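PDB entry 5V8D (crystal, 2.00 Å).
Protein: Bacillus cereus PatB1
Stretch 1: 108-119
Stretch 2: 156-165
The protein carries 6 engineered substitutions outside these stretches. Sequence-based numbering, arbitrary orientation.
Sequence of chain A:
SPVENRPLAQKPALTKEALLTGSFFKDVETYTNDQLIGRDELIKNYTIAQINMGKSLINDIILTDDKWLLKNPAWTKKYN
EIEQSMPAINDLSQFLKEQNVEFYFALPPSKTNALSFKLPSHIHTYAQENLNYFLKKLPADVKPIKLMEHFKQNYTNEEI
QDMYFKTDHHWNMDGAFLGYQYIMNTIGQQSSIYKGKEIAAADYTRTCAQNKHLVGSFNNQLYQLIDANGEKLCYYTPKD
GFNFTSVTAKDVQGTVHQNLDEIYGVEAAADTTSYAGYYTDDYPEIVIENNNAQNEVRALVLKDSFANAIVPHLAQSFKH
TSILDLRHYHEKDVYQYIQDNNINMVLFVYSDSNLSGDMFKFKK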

# COMPACT_ATOMS: atom_id res chain seq x y z
N PRO A 108 0.92 -5.80 1.04
CA PRO A 108 2.03 -5.58 1.96
C PRO A 108 1.84 -6.41 3.22
O PRO A 108 0.74 -6.48 3.75
CB PRO A 108 1.93 -4.09 2.28
CG PRO A 108 1.23 -3.51 1.13
CD PRO A 108 0.29 -4.54 0.62
N PRO A 109 2.91 -7.05 3.68
CA PRO A 109 2.82 -7.88 4.88
C PRO A 109 2.64 -7.02 6.14
O PRO A 109 3.43 -6.10 6.39
CB PRO A 109 4.17 -8.63 4.90
CG PRO A 109 4.75 -8.44 3.51
CD PRO A 109 4.24 -7.10 3.05
N SER A 110 1.61 -7.33 6.92
CA SER A 110 1.50 -6.80 8.27
C SER A 110 2.75 -7.22 9.03
O SER A 110 3.32 -8.27 8.77
CB SER A 110 0.23 -7.29 8.98
OG SER A 110 0.22 -8.70 9.07
N LYS A 111 3.18 -6.38 9.95
CA LYS A 111 4.41 -6.61 10.67
C LYS A 111 4.30 -7.92 11.47
O LYS A 111 5.29 -8.63 11.66
CB LYS A 111 4.68 -5.41 11.59
CG LYS A 111 6.00 -5.46 12.39
CD LYS A 111 6.04 -4.19 13.24
CE LYS A 111 7.28 -4.03 14.06
NZ LYS A 111 7.11 -2.85 14.97
N THR A 112 3.09 -8.26 11.91
CA THR A 112 2.92 -9.47 12.71
C THR A 112 2.98 -10.71 11.84
O THR A 112 3.23 -11.81 12.34
CB THR A 112 1.62 -9.46 13.51
OG1 THR A 112 0.56 -8.93 12.69
CG2 THR A 112 1.80 -8.59 14.73
N ASN A 113 2.78 -10.55 10.54
CA ASN A 113 3.01 -11.65 9.61
C ASN A 113 4.50 -11.77 9.31
O ASN A 113 5.10 -12.81 9.54
CB ASN A 113 2.21 -11.45 8.32
CG ASN A 113 2.12 -12.72 7.47
OD1 ASN A 113 2.44 -13.82 7.92
ND2 ASN A 113 1.68 -12.55 6.24
N ALA A 114 5.09 -10.68 8.82
CA ALA A 114 6.50 -10.68 8.46
C ALA A 114 7.45 -11.07 9.61
O ALA A 114 8.46 -11.75 9.40
CB ALA A 114 6.90 -9.32 7.90
N LEU A 115 7.13 -10.66 10.83
CA LEU A 115 8.04 -10.91 11.94
C LEU A 115 7.52 -11.99 12.89
O LEU A 115 7.94 -12.04 14.05
CB LEU A 115 8.29 -9.61 12.72
CG LEU A 115 8.70 -8.40 11.87
CD1 LEU A 115 9.02 -7.23 12.78
CD2 LEU A 115 9.90 -8.75 11.00
N SER A 116 6.62 -12.84 12.40
CA SER A 116 6.05 -13.89 13.25
C SER A 116 7.13 -14.84 13.76
O SER A 116 6.94 -15.51 14.77
CB SER A 116 4.95 -14.67 12.50
OG SER A 116 5.48 -15.50 11.49
N PHE A 117 8.27 -14.88 13.08
CA PHE A 117 9.38 -15.70 13.54
C PHE A 117 9.92 -15.24 14.89
O PHE A 117 10.65 -15.97 15.55
CB PHE A 117 10.52 -15.73 12.50
CG PHE A 117 11.18 -14.40 12.25
CD1 PHE A 117 12.22 -13.94 13.06
CD2 PHE A 117 10.81 -13.62 11.17
CE1 PHE A 117 12.83 -12.72 12.82
CE2 PHE A 117 11.42 -12.40 10.92
CZ PHE A 117 12.43 -11.95 11.75
N LYS A 118 9.56 -14.03 15.31
CA LYS A 118 9.97 -13.52 16.61
C LYS A 118 9.01 -13.92 17.72
O LYS A 118 9.05 -13.34 18.81
CB LYS A 118 10.07 -12.00 16.58
CG LYS A 118 11.25 -11.47 15.80
CD LYS A 118 11.18 -9.96 15.74
CE LYS A 118 12.45 -9.36 15.20
NZ LYS A 118 13.64 -9.68 16.04
N LEU A 119 8.15 -14.89 17.45
CA LEU A 119 7.23 -15.41 18.47
C LEU A 119 7.53 -16.86 18.76
O LEU A 119 7.88 -17.62 17.85
CB LEU A 119 5.78 -15.28 18.01
CG LEU A 119 5.36 -13.89 17.53
CD1 LEU A 119 3.95 -13.92 16.99
CD2 LEU A 119 5.50 -12.91 18.68
N THR A 156 16.35 -13.34 4.06
CA THR A 156 16.44 -13.98 5.36
C THR A 156 15.52 -13.26 6.34
O THR A 156 15.07 -12.16 6.06
CB THR A 156 17.87 -13.96 5.94
OG1 THR A 156 18.24 -12.61 6.24
CG2 THR A 156 18.87 -14.55 4.93
N ASN A 157 15.27 -13.88 7.48
CA ASN A 157 14.47 -13.25 8.53
C ASN A 157 15.12 -11.96 9.01
O ASN A 157 14.44 -11.01 9.37
CB ASN A 157 14.26 -14.20 9.72
CG ASN A 157 13.37 -15.37 9.39
OD1 ASN A 157 12.55 -15.31 8.46
ND2 ASN A 157 13.51 -16.45 10.14
N GLU A 158 16.45 -11.94 9.00
CA GLU A 158 17.20 -10.75 9.37
C GLU A 158 16.93 -9.58 8.40
O GLU A 158 16.69 -8.45 8.83
CB GLU A 158 18.70 -11.07 9.42
N GLU A 159 16.95 -9.87 7.10
CA GLU A 159 16.70 -8.86 6.08
C GLU A 159 15.24 -8.38 6.05
O GLU A 159 14.96 -7.21 5.77
CB GLU A 159 17.09 -9.42 4.71
CG GLU A 159 18.57 -9.75 4.63
CD GLU A 159 18.94 -10.46 3.34
OE1 GLU A 159 18.08 -11.15 2.76
OE2 GLU A 159 20.11 -10.33 2.92
N ILE A 160 14.31 -9.29 6.36
CA ILE A 160 12.91 -8.92 6.46
C ILE A 160 12.68 -8.00 7.68
O ILE A 160 11.98 -6.99 7.58
CB ILE A 160 12.01 -10.18 6.54
CG1 ILE A 160 12.04 -10.92 5.19
CG2 ILE A 160 10.57 -9.81 6.89
CD1 ILE A 160 11.54 -12.39 5.24
N GLN A 161 13.28 -8.36 8.81
CA GLN A 161 13.23 -7.54 10.01
C GLN A 161 13.69 -6.09 9.75
O GLN A 161 13.08 -5.12 10.24
CB GLN A 161 14.09 -8.18 11.09
CG GLN A 161 14.49 -7.26 12.18
CD GLN A 161 15.02 -8.01 13.40
OE1 GLN A 161 14.97 -9.24 13.47
NE2 GLN A 161 15.53 -7.27 14.37
N ASP A 162 14.73 -5.94 8.93
CA ASP A 162 15.24 -4.64 8.57
C ASP A 162 14.28 -3.86 7.67
O ASP A 162 14.57 -2.71 7.31
CB ASP A 162 16.60 -4.77 7.88
CG ASP A 162 17.73 -5.13 8.84
OD1 ASP A 162 17.51 -5.16 10.08
OD2 ASP A 162 18.87 -5.37 8.37
N MET A 163 13.15 -4.47 7.30
CA MET A 163 12.17 -3.82 6.43
C MET A 163 11.04 -3.15 7.23
O MET A 163 10.15 -2.53 6.65
CB MET A 163 11.52 -4.81 5.44
CG MET A 163 12.44 -5.47 4.41
SD MET A 163 11.55 -6.69 3.37
CE MET A 163 12.93 -7.59 2.67
N TYR A 164 11.07 -3.29 8.54
CA TYR A 164 10.05 -2.70 9.39
C TYR A 164 10.65 -1.82 10.48
O TYR A 164 11.82 -1.98 10.87
CB TYR A 164 9.18 -3.81 10.03
CG TYR A 164 8.29 -4.48 9.01
CD1 TYR A 164 8.81 -5.44 8.14
CD2 TYR A 164 6.94 -4.15 8.88
CE1 TYR A 164 8.03 -6.04 7.18
CE2 TYR A 164 6.14 -4.76 7.92
CZ TYR A 164 6.70 -5.70 7.08
OH TYR A 164 5.95 -6.32 6.11
N PHE A 165 9.84 -0.90 11.00
CA PHE A 165 10.22 -0.13 12.17
C PHE A 165 10.14 -1.00 13.41
O PHE A 165 9.41 -1.99 13.45
CB PHE A 165 9.32 1.09 12.34
CG PHE A 165 9.45 2.09 11.23
CD1 PHE A 165 10.60 2.85 11.10
CD2 PHE A 165 8.42 2.28 10.33
CE1 PHE A 165 10.71 3.79 10.08
CE2 PHE A 165 8.53 3.22 9.31
CZ PHE A 165 9.67 3.96 9.19

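Each stretch is built around a short helix, residues 111-114 in the first and 157-161 in the second, and the two run in opposite senses: Lys 111 lies nearest Tyr 164 (CA to CA, 7.0 Å), Ala 114 nearest Ile 160 (CA to CA, 6.9 Å), Leu 115 nearest Gln 161 (CA to CA, 6.5 Å) and Phe 117 nearest Asn 157 (CA to CA, 7.6 Å). Both helices are capped at the N terminus. Thr 156 OG1 accepts from Glu 159 N at 3.1 Å, and Glu 159 OE1 returns the bond by accepting from Thr 156 N, also at 3.1 Å; at the other helix the cap is weak, with Ser 110 OG 3.5 Å from Asn 113 N. A type I turn from Gln 161 to Tyr 164, closed by Tyr 164 N to Gln 161 O at 3.2 Å, leads the chain out of the second helix and leaves the CA-to-CB bond of Tyr 164 pointing toward the first stretch.

Tyr 164 gives up the most surface of any residue here, 106 Å². Tyr 164 OH donates a short hydrogen bond to Pro 109 O (2.5 Å), with the acceptor near the ring plane at its edge. The ring also packs along the first helix, from Lys 111 at its start to Ala 114 at its end: Tyr 164 CE1 lies 3.5 Å from Ala 114 CB, and Tyr 164 CE2 3.7 Å from Lys 111 CA. Both approaches are oblique. The small side chain of Ala 114 also meets Ile 160, CB to CG2 at 3.8 Å. Leu 115 starts out sideways, but its end comes nearer, and CD2 reaches Gln 161 CA at 3.7 Å, while CD1 lies 4.4 Å from Tyr 164 CB.

Two lysines reach across from the first stretch. Lys 111, all trans from chi1 to chi4, extends past the tyrosine to place NZ 2.9 Å from Phe 165 O, a weak hydrogen bond. Lys 118 bends at its last torsion (chi4 m) and makes another weak bond, NZ to Gln 161 OE1 at 2.9 Å; Gln 161 NE2, 3.5 Å from the same Lys 118 NZ, is itself a donor and cannot accept.

Phe 117 covers the start of the second helix. Asn 157 CB sits over one face of the ring, 3.5 Å from the centroid of Phe 117 and 11° off the normal, a CH-pi contact. Gln 161 OE1 lies at the ring edge, 4.1 Å from Phe 117 CZ. Together the two stretches bury 533 Å².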